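Local coordinates for CCHC-type domain-containing protein (Trypanosoma brucei brucei, PDB 7C47) that probably works as an RNase D-type 3'-5' RNA exonuclease, binding nucleotides and divalent metals and carrying zinc-knuckle modules behind its nuclease domain, at residues Val126-Ile131 and Arg140-Gly145; Leu122-Phe127 and Asn200-Asn205; Trp133-Val138 and Gly265-Glu270. All coordinates share one frame; numbering follows the deposited sequence.

Contact 1: residues Val126-Ile131 and Arg140-Gly145; sequences VFFTAI and RRSGMG. With C5P (cytidine-5'-monophosphate), chain D.
With chi1 at -61°, T129 holds its hydroxyl beside its own backbone N, and from there OG1 reaches the carbonyl of R140, while CG2 comes against the same peptide group. T129 OG1 donates to R140 O at 2.8 Å, arriving at 124° to the C=O and well tilted from the carbonyl plane. The hydroxyl also accepts from a water at 2.7 Å from T129 OG1, and this water accepts in turn from S142 N at 2.9 Å. Threonine suits the place: its hydroxyl takes up the carbonyl of R140, part of an extended loop backbone outside any helix, and its methyl packs alongside. The water sits at the edge of the F128 ring, in its plane. F128, its CG anti to the backbone N (chi1 -172°), brings CE2 to 3.7 Å from S142 OG; a residue as small as serine suits a chain running this near the ring. On the other flank R141 runs extended from CG to NE beside V126, both side chains pointing the same way, with V126 CG2 3.7 Å from R141 NH1. The buried guanidinium is held by Q125 OE1, by the carbonyl of E242 and by a salt bridge to D237. R141 O approaches C5' of a cytidine-5'-monophosphate at 3.2 Å, and G143 CA lies near its O3'. The chemistry thus implies a loop pinned to the helix by one hydroxyl and one water, its arginine charge probably offset in large part by D237 and its far side lying along a bound nucleotide.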
loop_
_atom_site.group_PDB
_atom_site.type_symbol
_atom_site.label_atom_id
_atom_site.label_comp_id
_atom_site.label_asym_id
_atom_site.label_seq_id
_atom_site.Cartn_x
_atom_site.Cartn_y
_atom_site.Cartn_z
ATOM N N VAL A 126 -5.432 0.819 1.933
ATOM C CA VAL A 126 -6.694 0.871 2.682
ATOM C C VAL A 126 -6.432 1.052 4.180
ATOM O O VAL A 126 -7.143 1.808 4.843
ATOM C CB VAL A 126 -7.563 -0.388 2.413
ATOM C CG1 VAL A 126 -8.758 -0.468 3.354
ATOM C CG2 VAL A 126 -8.034 -0.405 0.958
ATOM N N PHE A 127 -5.419 0.358 4.696
ATOM C CA PHE A 127 -4.955 0.530 6.081
ATOM C C PHE A 127 -4.668 2.011 6.363
ATOM O O PHE A 127 -5.176 2.560 7.334
ATOM C CB PHE A 127 -3.685 -0.304 6.338
ATOM C CG PHE A 127 -3.515 -0.776 7.769
ATOM C CD1 PHE A 127 -3.750 0.063 8.860
ATOM C CD2 PHE A 127 -3.079 -2.076 8.024
ATOM C CE1 PHE A 127 -3.573 -0.393 10.163
ATOM C CE2 PHE A 127 -2.904 -2.535 9.323
ATOM C CZ PHE A 127 -3.148 -1.695 10.397
ATOM N N PHE A 128 -3.868 2.650 5.512
ATOM C CA PHE A 128 -3.531 4.062 5.699
ATOM C C PHE A 128 -4.780 4.934 5.693
ATOM O O PHE A 128 -4.936 5.777 6.563
ATOM C CB PHE A 128 -2.544 4.555 4.641
ATOM C CG PHE A 128 -2.018 5.944 4.908
ATOM C CD1 PHE A 128 -1.052 6.159 5.887
ATOM C CD2 PHE A 128 -2.499 7.040 4.193
ATOM C CE1 PHE A 128 -0.564 7.436 6.140
ATOM C CE2 PHE A 128 -2.018 8.318 4.441
ATOM C CZ PHE A 128 -1.049 8.517 5.417
ATOM N N THR A 129 -5.669 4.713 4.724
ATOM C CA THR A 129 -6.932 5.455 4.640
ATOM C C THR A 129 -7.825 5.215 5.862
ATOM O O THR A 129 -8.533 6.128 6.298
ATOM C CB THR A 129 -7.697 5.099 3.350
ATOM O OG1 THR A 129 -6.890 5.444 2.219
ATOM C CG2 THR A 129 -9.033 5.839 3.252
ATOM N N ALA A 130 -7.790 3.999 6.402
ATOM C CA ALA A 130 -8.538 3.662 7.616
ATOM C C ALA A 130 -8.033 4.427 8.842
ATOM O O ALA A 130 -8.824 4.789 9.717
ATOM C CB ALA A 130 -8.488 2.160 7.875
ATOM N N ILE A 131 -6.720 4.651 8.913
ATOM C CA ILE A 131 -6.134 5.504 9.954
ATOM C C ILE A 131 -6.612 6.949 9.754
ATOM O O ILE A 131 -7.059 7.588 10.710
ATOM C CB ILE A 131 -4.587 5.401 9.992
ATOM C CG1 ILE A 131 -4.167 4.002 10.465
ATOM C CG2 ILE A 131 -3.982 6.457 10.919
ATOM C CD1 ILE A 131 -2.715 3.651 10.189
ATOM N N ARG A 140 -9.813 9.459 1.488
ATOM C CA ARG A 140 -8.962 9.484 0.303
ATOM C C ARG A 140 -7.889 8.401 0.366
ATOM O O ARG A 140 -7.373 8.082 1.438
ATOM C CB ARG A 140 -8.305 10.862 0.110
ATOM C CG ARG A 140 -9.288 11.953 -0.307
ATOM C CD ARG A 140 -8.596 13.252 -0.717
ATOM N NE ARG A 140 -7.940 13.938 0.405
ATOM C CZ ARG A 140 -8.564 14.626 1.372
ATOM N NH1 ARG A 140 -9.894 14.743 1.409
ATOM N NH2 ARG A 140 -7.843 15.203 2.332
ATOM N N ARG A 141 -7.585 7.832 -0.797
ATOM C CA ARG A 141 -6.462 6.924 -0.965
ATOM C C ARG A 141 -5.235 7.761 -1.287
ATOM O O ARG A 141 -5.322 8.697 -2.076
ATOM C CB ARG A 141 -6.727 5.950 -2.112
ATOM C CG ARG A 141 -7.877 4.980 -1.876
ATOM C CD ARG A 141 -8.142 4.147 -3.121
ATOM N NE ARG A 141 -9.184 3.134 -2.909
ATOM C CZ ARG A 141 -8.986 1.870 -2.519
ATOM N NH1 ARG A 141 -7.765 1.387 -2.268
ATOM N NH2 ARG A 141 -10.038 1.070 -2.372
ATOM N N SER A 142 -4.104 7.427 -0.672
ATOM C CA SER A 142 -2.836 8.099 -0.920
ATOM C C SER A 142 -1.888 7.192 -1.696
ATOM O O SER A 142 -1.922 5.967 -1.546
ATOM C CB SER A 142 -2.183 8.489 0.402
ATOM O OG SER A 142 -2.968 9.441 1.089
ATOM N N GLY A 143 -1.030 7.811 -2.509
ATOM C CA GLY A 143 0.005 7.099 -3.259
ATOM C C GLY A 143 1.096 6.534 -2.369
ATOM O O GLY A 143 1.229 6.912 -1.207
HETATM N N MSE A 144 1.873 5.616 -2.931
HETATM C CA MSE A 144 2.946 4.926 -2.202
HETATM C C MSE A 144 3.962 5.873 -1.609
HETATM O O MSE A 144 4.366 5.707 -0.456
HETATM C CB MSE A 144 3.629 3.956 -3.174
HETATM C CG MSE A 144 4.794 3.160 -2.587
HETATM SE SE MSE A 144 4.244 2.243 -0.936
HETATM C CE MSE A 144 3.963 0.475 -1.756
ATOM N N GLY A 145 4.382 6.868 -2.392
ATOM C CA GLY A 145 5.356 7.870 -1.946
ATOM C C GLY A 145 4.900 8.656 -0.730
ATOM O O GLY A 145 5.653 8.809 0.233
HETATM O O3P C5P D . -2.219 10.663 -6.236
HETATM P P C5P D . -3.700 10.569 -6.322
HETATM O O1P C5P D . -4.128 11.058 -7.657
HETATM O O2P C5P D . -4.273 11.194 -5.098
HETATM O "O5'" C5P D . -3.972 8.999 -6.283
HETATM C "C5'" C5P D . -4.079 8.298 -5.031
HETATM C "C4'" C5P D . -4.307 6.820 -5.250
HETATM O "O4'" C5P D . -5.668 6.602 -5.706
HETATM C "C3'" C5P D . -3.425 6.135 -6.284
HETATM O "O3'" C5P D . -2.193 5.707 -5.717
HETATM C "C2'" C5P D . -4.282 4.950 -6.720
HETATM O "O2'" C5P D . -4.145 3.795 -5.913
HETATM C "C1'" C5P D . -5.696 5.534 -6.637
HETATM N N1 C5P D . -6.210 6.037 -7.927
HETATM C C2 C5P D . -6.595 5.110 -8.903
HETATM N N3 C5P D . -7.064 5.558 -10.093
HETATM C C4 C5P D . -7.151 6.871 -10.324
HETATM C C5 C5P D . -6.769 7.836 -9.347
HETATM C C6 C5P D . -6.305 7.380 -8.175
HETATM O O2 C5P D . -6.496 3.899 -8.654
HETATM N N4 C5P D . -7.624 7.268 -11.508
HETATM O O HOH W 1 -4.312 5.578 1.592
#

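Contact 2: residues Leu122-Phe127 and Asn200-Asn205; sequences LDLQVF and NYLVGN. With C5P (cytidine-5'-monophosphate), chain D.
F127 and L202 are the closest backbone pair, 7.9 Å between CA atoms, where the first turn of helix 124-136 faces the last turn of helix 182-202. Between these side chains the contact is a CH-pi one: L202 CB stands over the centre of the F127 ring, 4.2 Å from the centroid and only 9° off the normal. The F127 torsion, chi1 -151°, carries the ring outward from its helix, and its CZ ends 3.5 Å from L202 O. A large flat ring suits this spot because it can serve as a floor for the leucine while reaching V203 as well. V203 CG2 meets L122 CD2 at 3.8 Å, the two branched side chains sliding past each other in opposite directions, and L124 CD2 touches L202 CD1 at 4.2 Å. The polar groups look elsewhere than across this contact. D123 OD1 caps the start of helix 124-136 through weak bonds from Q125 N and V126 N, and the carboxylate also accepts from the backbone N of D102 and C103. G204 has a positive phi, which suits glycine, and just beyond it N205 ND2 donates to Y201 O at 2.8 Å. Q125 points to the opposite side of its helix, where its NE2 donates to the ribose O2' of cytidine-5'-monophosphate at 2.8 Å and 163°. Edge strand 121-123, the helix that follows it and helix 182-202 pack here as in the RNase H-like exonuclease fold, helix 182-202 being the one that carries the manganese ligand D191 and the zinc ligand H194.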
loop_
_atom_site.group_PDB
_atom_site.type_symbol
_atom_site.label_atom_id
_atom_site.label_comp_id
_atom_site.label_asym_id
_atom_site.label_seq_id
_atom_site.Cartn_x
_atom_site.Cartn_y
_atom_site.Cartn_z
ATOM N N LEU A 122 -4.260 -8.340 3.065
ATOM C CA LEU A 122 -4.233 -7.057 3.771
ATOM C C LEU A 122 -3.753 -5.966 2.821
ATOM O O LEU A 122 -2.655 -6.061 2.279
ATOM C CB LEU A 122 -3.320 -7.116 4.999
ATOM C CG LEU A 122 -3.305 -5.856 5.878
ATOM C CD1 LEU A 122 -4.684 -5.571 6.459
ATOM C CD2 LEU A 122 -2.279 -5.981 6.989
ATOM N N ASP A 123 -4.581 -4.937 2.635
ATOM C CA ASP A 123 -4.314 -3.851 1.698
ATOM C C ASP A 123 -3.804 -2.636 2.484
ATOM O O ASP A 123 -4.576 -1.965 3.183
ATOM C CB ASP A 123 -5.597 -3.517 0.932
ATOM C CG ASP A 123 -5.372 -2.570 -0.238
ATOM O OD1 ASP A 123 -4.503 -1.676 -0.169
ATOM O OD2 ASP A 123 -6.091 -2.722 -1.249
ATOM N N LEU A 124 -2.510 -2.352 2.350
ATOM C CA LEU A 124 -1.865 -1.300 3.137
ATOM C C LEU A 124 -2.280 0.112 2.738
ATOM O O LEU A 124 -2.199 1.018 3.558
ATOM C CB LEU A 124 -0.339 -1.445 3.095
ATOM C CG LEU A 124 0.209 -2.780 3.626
ATOM C CD1 LEU A 124 1.722 -2.798 3.531
ATOM C CD2 LEU A 124 -0.238 -3.061 5.055
ATOM N N GLN A 125 -2.717 0.307 1.497
ATOM C CA GLN A 125 -3.288 1.590 1.097
ATOM C C GLN A 125 -4.572 1.836 1.885
ATOM O O GLN A 125 -4.762 2.917 2.436
ATOM C CB GLN A 125 -3.585 1.637 -0.400
ATOM C CG GLN A 125 -3.945 3.031 -0.889
ATOM C CD GLN A 125 -4.373 3.062 -2.341
ATOM O OE1 GLN A 125 -5.222 2.284 -2.766
ATOM N NE2 GLN A 125 -3.799 3.978 -3.106
ATOM N N VAL A 126 -5.432 0.819 1.933
ATOM C CA VAL A 126 -6.694 0.871 2.682
ATOM C C VAL A 126 -6.432 1.052 4.180
ATOM O O VAL A 126 -7.143 1.808 4.843
ATOM C CB VAL A 126 -7.563 -0.388 2.413
ATOM C CG1 VAL A 126 -8.758 -0.468 3.354
ATOM C CG2 VAL A 126 -8.034 -0.405 0.958
ATOM N N PHE A 127 -5.419 0.358 4.696
ATOM C CA PHE A 127 -4.955 0.530 6.081
ATOM C C PHE A 127 -4.668 2.011 6.363
ATOM O O PHE A 127 -5.176 2.560 7.334
ATOM C CB PHE A 127 -3.685 -0.304 6.338
ATOM C CG PHE A 127 -3.515 -0.776 7.769
ATOM C CD1 PHE A 127 -3.750 0.063 8.860
ATOM C CD2 PHE A 127 -3.079 -2.076 8.024
ATOM C CE1 PHE A 127 -3.573 -0.393 10.163
ATOM C CE2 PHE A 127 -2.904 -2.535 9.323
ATOM C CZ PHE A 127 -3.148 -1.695 10.397
ATOM N N ASN A 200 5.860 -3.650 8.526
ATOM C CA ASN A 200 6.574 -3.548 9.812
ATOM C C ASN A 200 6.134 -2.340 10.652
ATOM O O ASN A 200 6.097 -2.426 11.876
ATOM C CB ASN A 200 8.092 -3.489 9.598
ATOM C CG ASN A 200 8.669 -4.796 9.078
ATOM O OD1 ASN A 200 8.192 -5.882 9.402
ATOM N ND2 ASN A 200 9.711 -4.690 8.273
ATOM N N TYR A 201 5.808 -1.230 9.990
ATOM C CA TYR A 201 5.312 -0.029 10.669
ATOM C C TYR A 201 3.826 -0.103 11.031
ATOM O O TYR A 201 3.430 0.361 12.100
ATOM C CB TYR A 201 5.581 1.217 9.821
ATOM C CG TYR A 201 7.044 1.593 9.757
ATOM C CD1 TYR A 201 7.645 2.313 10.793
ATOM C CD2 TYR A 201 7.835 1.226 8.667
ATOM C CE1 TYR A 201 8.989 2.662 10.740
ATOM C CE2 TYR A 201 9.181 1.570 8.603
ATOM C CZ TYR A 201 9.755 2.288 9.643
ATOM O OH TYR A 201 11.087 2.633 9.589
ATOM N N LEU A 202 3.011 -0.682 10.149
ATOM C CA LEU A 202 1.558 -0.723 10.341
ATOM C C LEU A 202 1.042 -1.944 11.115
ATOM O O LEU A 202 0.056 -1.822 11.842
ATOM C CB LEU A 202 0.851 -0.609 8.989
ATOM C CG LEU A 202 1.078 0.712 8.247
ATOM C CD1 LEU A 202 0.430 0.674 6.871
ATOM C CD2 LEU A 202 0.554 1.902 9.043
ATOM N N VAL A 203 1.692 -3.100 10.973
ATOM C CA VAL A 203 1.240 -4.349 11.619
ATOM C C VAL A 203 2.044 -4.664 12.883
ATOM O O VAL A 203 3.273 -4.724 12.842
ATOM C CB VAL A 203 1.336 -5.560 10.659
ATOM C CG1 VAL A 203 0.827 -6.839 11.331
ATOM C CG2 VAL A 203 0.574 -5.277 9.369
ATOM N N GLY A 204 1.335 -4.896 13.988
ATOM C CA GLY A 204 1.951 -5.195 15.284
ATOM C C GLY A 204 2.510 -3.969 15.985
ATOM O O GLY A 204 3.516 -4.061 16.685
ATOM N N ASN A 205 1.842 -2.830 15.806
ATOM C CA ASN A 205 2.284 -1.539 16.326
ATOM C C ASN A 205 1.150 -0.950 17.170
ATOM O O ASN A 205 0.052 -0.709 16.662
ATOM C CB ASN A 205 2.637 -0.617 15.154
ATOM C CG ASN A 205 3.238 0.714 15.589
ATOM O OD1 ASN A 205 3.031 1.184 16.710
ATOM N ND2 ASN A 205 3.977 1.342 14.681
HETATM O O3P C5P D . -2.219 10.663 -6.236
HETATM P P C5P D . -3.700 10.569 -6.322
HETATM O O1P C5P D . -4.128 11.058 -7.657
HETATM O O2P C5P D . -4.273 11.194 -5.098
HETATM O "O5'" C5P D . -3.972 8.999 -6.283
HETATM C "C5'" C5P D . -4.079 8.298 -5.031
HETATM C "C4'" C5P D . -4.307 6.820 -5.250
HETATM O "O4'" C5P D . -5.668 6.602 -5.706
HETATM C "C3'" C5P D . -3.425 6.135 -6.284
HETATM O "O3'" C5P D . -2.193 5.707 -5.717
HETATM C "C2'" C5P D . -4.282 4.950 -6.720
HETATM O "O2'" C5P D . -4.145 3.795 -5.913
HETATM C "C1'" C5P D . -5.696 5.534 -6.637
HETATM N N1 C5P D . -6.210 6.037 -7.927
HETATM C C2 C5P D . -6.595 5.110 -8.903
HETATM N N3 C5P D . -7.064 5.558 -10.093
HETATM C C4 C5P D . -7.151 6.871 -10.324
HETATM C C5 C5P D . -6.769 7.836 -9.347
HETATM C C6 C5P D . -6.305 7.380 -8.175
HETATM O O2 C5P D . -6.496 3.899 -8.654
HETATM N N4 C5P D . -7.624 7.268 -11.508
#

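Contact 3: residues Trp133-Val138 and Gly265-Glu270; sequences WKLRSV and GHTEAE. With ZN (zinc ion), chain B; C5P (cytidine-5'-monophosphate), chain E.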
loop_
_atom_site.group_PDB
_atom_site.type_symbol
_atom_site.label_atom_id
_atom_site.label_comp_id
_atom_site.label_asym_id
_atom_site.label_seq_id
_atom_site.Cartn_x
_atom_site.Cartn_y
_atom_site.Cartn_z
ATOM N N TRP A 133 -9.328 7.871 8.252
ATOM C CA TRP A 133 -10.764 7.895 8.565
ATOM C C TRP A 133 -11.003 8.017 10.065
ATOM O O TRP A 133 -11.774 8.867 10.508
ATOM C CB TRP A 133 -11.455 6.635 8.048
ATOM C CG TRP A 133 -12.908 6.595 8.371
ATOM C CD1 TRP A 133 -13.524 5.808 9.302
ATOM C CD2 TRP A 133 -13.933 7.401 7.784
ATOM N NE1 TRP A 133 -14.873 6.060 9.315
ATOM C CE2 TRP A 133 -15.152 7.036 8.395
ATOM C CE3 TRP A 133 -13.942 8.391 6.795
ATOM C CZ2 TRP A 133 -16.368 7.628 8.051
ATOM C CZ3 TRP A 133 -15.146 8.977 6.450
ATOM C CH2 TRP A 133 -16.347 8.596 7.080
ATOM N N LYS A 134 -10.340 7.145 10.820
ATOM C CA LYS A 134 -10.421 7.102 12.282
ATOM C C LYS A 134 -10.090 8.455 12.924
ATOM O O LYS A 134 -10.792 8.888 13.836
ATOM C CB LYS A 134 -9.469 6.013 12.806
ATOM C CG LYS A 134 -9.366 5.860 14.316
ATOM C CD LYS A 134 -10.588 5.185 14.902
ATOM C CE LYS A 134 -10.426 4.962 16.396
ATOM N NZ LYS A 134 -11.293 3.848 16.852
ATOM N N LEU A 135 -9.031 9.104 12.442
ATOM C CA LEU A 135 -8.533 10.355 13.026
ATOM C C LEU A 135 -9.151 11.625 12.428
ATOM O O LEU A 135 -9.315 12.618 13.143
ATOM C CB LEU A 135 -7.012 10.429 12.872
ATOM C CG LEU A 135 -6.175 9.287 13.467
ATOM C CD1 LEU A 135 -4.704 9.554 13.211
ATOM C CD2 LEU A 135 -6.433 9.086 14.956
ATOM N N ARG A 136 -9.480 11.602 11.132
ATOM C CA ARG A 136 -9.842 12.830 10.400
ATOM C C ARG A 136 -11.115 12.778 9.545
ATOM O O ARG A 136 -11.423 13.761 8.867
ATOM C CB ARG A 136 -8.670 13.236 9.496
ATOM C CG ARG A 136 -7.327 13.318 10.200
ATOM C CD ARG A 136 -6.217 13.742 9.258
ATOM N NE ARG A 136 -4.953 13.854 9.985
ATOM C CZ ARG A 136 -4.180 12.829 10.354
ATOM N NH1 ARG A 136 -4.506 11.569 10.071
ATOM N NH2 ARG A 136 -3.056 13.071 11.022
ATOM N N SER A 137 -11.851 11.665 9.565
ATOM C CA SER A 137 -12.969 11.434 8.626
ATOM C C SER A 137 -12.592 11.628 7.143
ATOM O O SER A 137 -13.424 12.032 6.335
ATOM C CB SER A 137 -14.182 12.308 8.980
ATOM O OG SER A 137 -14.607 12.093 10.308
ATOM N N VAL A 138 -11.338 11.323 6.803
ATOM C CA VAL A 138 -10.824 11.433 5.442
ATOM C C VAL A 138 -10.864 10.025 4.839
ATOM O O VAL A 138 -10.326 9.085 5.436
ATOM C CB VAL A 138 -9.383 12.003 5.451
ATOM C CG1 VAL A 138 -8.708 11.876 4.090
ATOM C CG2 VAL A 138 -9.403 13.460 5.888
ATOM N N GLY A 265 -11.336 16.542 9.124
ATOM C CA GLY A 265 -10.263 16.788 8.152
ATOM C C GLY A 265 -8.870 16.958 8.734
ATOM O O GLY A 265 -7.889 16.931 7.989
ATOM N N HIS A 266 -8.769 17.147 10.053
ATOM C CA HIS A 266 -7.464 17.212 10.724
ATOM C C HIS A 266 -7.557 16.864 12.207
ATOM O O HIS A 266 -8.645 16.846 12.782
ATOM C CB HIS A 266 -6.840 18.600 10.551
ATOM C CG HIS A 266 -7.600 19.695 11.231
ATOM N ND1 HIS A 266 -8.723 20.271 10.683
ATOM C CD2 HIS A 266 -7.395 20.323 12.413
ATOM C CE1 HIS A 266 -9.180 21.205 11.494
ATOM N NE2 HIS A 266 -8.395 21.252 12.552
ATOM N N THR A 267 -6.405 16.578 12.805
ATOM C CA THR A 267 -6.316 16.285 14.232
ATOM C C THR A 267 -5.877 17.516 15.012
ATOM O O THR A 267 -5.424 18.509 14.432
ATOM C CB THR A 267 -5.324 15.143 14.517
ATOM O OG1 THR A 267 -4.027 15.497 14.022
ATOM C CG2 THR A 267 -5.796 13.862 13.857
ATOM N N GLU A 268 -6.010 17.423 16.333
ATOM C CA GLU A 268 -5.617 18.487 17.258
ATOM C C GLU A 268 -4.166 18.928 17.075
ATOM O O GLU A 268 -3.875 20.117 17.139
ATOM C CB GLU A 268 -5.852 18.023 18.696
ATOM C CG GLU A 268 -5.493 19.033 19.774
ATOM C CD GLU A 268 -5.972 18.620 21.152
ATOM O OE1 GLU A 268 -6.586 17.543 21.295
ATOM O OE2 GLU A 268 -5.726 19.376 22.104
ATOM N N ALA A 269 -3.271 17.969 16.840
ATOM C CA ALA A 269 -1.847 18.248 16.615
ATOM C C ALA A 269 -1.566 19.095 15.362
ATOM O O ALA A 269 -0.556 19.789 15.302
ATOM C CB ALA A 269 -1.071 16.944 16.545
ATOM N N GLU A 270 -2.454 19.028 14.371
ATOM C CA GLU A 270 -2.349 19.820 13.138
ATOM C C GLU A 270 -3.151 21.126 13.167
ATOM O O GLU A 270 -3.082 21.900 12.218
ATOM C CB GLU A 270 -2.855 18.990 11.950
ATOM C CG GLU A 270 -2.219 17.612 11.802
ATOM C CD GLU A 270 -2.940 16.741 10.790
ATOM O OE1 GLU A 270 -4.172 16.559 10.907
ATOM O OE2 GLU A 270 -2.273 16.220 9.877
HETATM ZN ZN ZN B . -8.928 22.018 14.762
HETATM O O3P C5P E . -12.732 22.522 5.852
HETATM P P C5P E . -11.353 22.967 6.179
HETATM O O1P C5P E . -11.182 24.332 5.614
HETATM O O2P C5P E . -10.403 21.894 5.793
HETATM O "O5'" C5P E . -11.334 23.069 7.770
HETATM C "C5'" C5P E . -12.433 23.637 8.514
HETATM C "C4'" C5P E . -11.918 24.553 9.603
HETATM O "O4'" C5P E . -10.740 23.962 10.221
HETATM C "C3'" C5P E . -11.511 25.957 9.156
HETATM O "O3'" C5P E . -11.992 26.935 10.073
HETATM C "C2'" C5P E . -9.986 25.884 9.115
HETATM O "O2'" C5P E . -9.325 27.115 9.324
HETATM C "C1'" C5P E . -9.701 24.917 10.262
HETATM N N1 C5P E . -8.411 24.206 10.164
HETATM C C2 C5P E . -7.479 24.339 11.202
HETATM N N3 C5P E . -6.298 23.681 11.120
HETATM C C4 C5P E . -6.038 22.907 10.064
HETATM C C5 C5P E . -6.969 22.750 8.996
HETATM C C6 C5P E . -8.133 23.408 9.087
HETATM O O2 C5P E . -7.757 25.062 12.171
HETATM N N4 C5P E . -4.863 22.275 10.026
#
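R136 and E270 form the salt bridge that joins helix 124-136 to the zinc knuckle around H266. R136 NE donates to E270 OE1 at 3.0 Å and 172°, with the oxygen practically in the guanidinium plane; R136 NH2 adds a weak bond to E270 OE2, and the two flat groups are turned 62° apart. Among hydrogen bonds, E270 OE1 also takes T267 N through its anti lone pair (2.9 Å) and the T267 hydroxyl from above the carboxylate plane, so a single oxygen is gripped by three donors. Separately, G265 N donates a hydrogen bond to R136 O at 2.8 Å; glycine fits because at these backbone angles a CB would jam against the preceding carbonyl O. Van der Waals packing closes the joint: T267 CG2 lies over one face of the guanidinium, toward its rim, and meets L135 CB at 3.8 Å, while V138 CG2 rests on G265 CA. On the far side H266 NE2 binds zinc at 2.4 Å with C258, C261 and C271. One face of the H266 ring carries the base of cytidine-5'-monophosphate, whose N4 donates to E270 O at 2.8 Å. F272 N, at the start of helix 272-276, also bonds this nucleotide. Around the joint, W133 packs on helix 245-251 and bonds G253 O, and S137 OG bonds G256 O, fastening helix 124-136 to the chain leading into the knuckle.

Helix 124-136 runs through all three contacts. Contacts 1 and 2 are buried, share V126 and F127 and sit within the nuclease domain, whereas contact 3 lies at the surface, where the far end of the helix meets the zinc knuckle. Their chemistry follows their place: contact 2 packs strand 121-123 and the helix after it against the end region of helix 182-202 by apolar side chains, contact 1 fastens a loop with a hydroxyl, a water and an enclosed arginine, and contact 3 relies on a salt bridge and a backbone hydrogen bond. Q125 links the first two, pairing with R141, S142 and the nucleotide both touch. The T129 methyl touches the V138 carbonyl, bringing contacts 1 and 3 together.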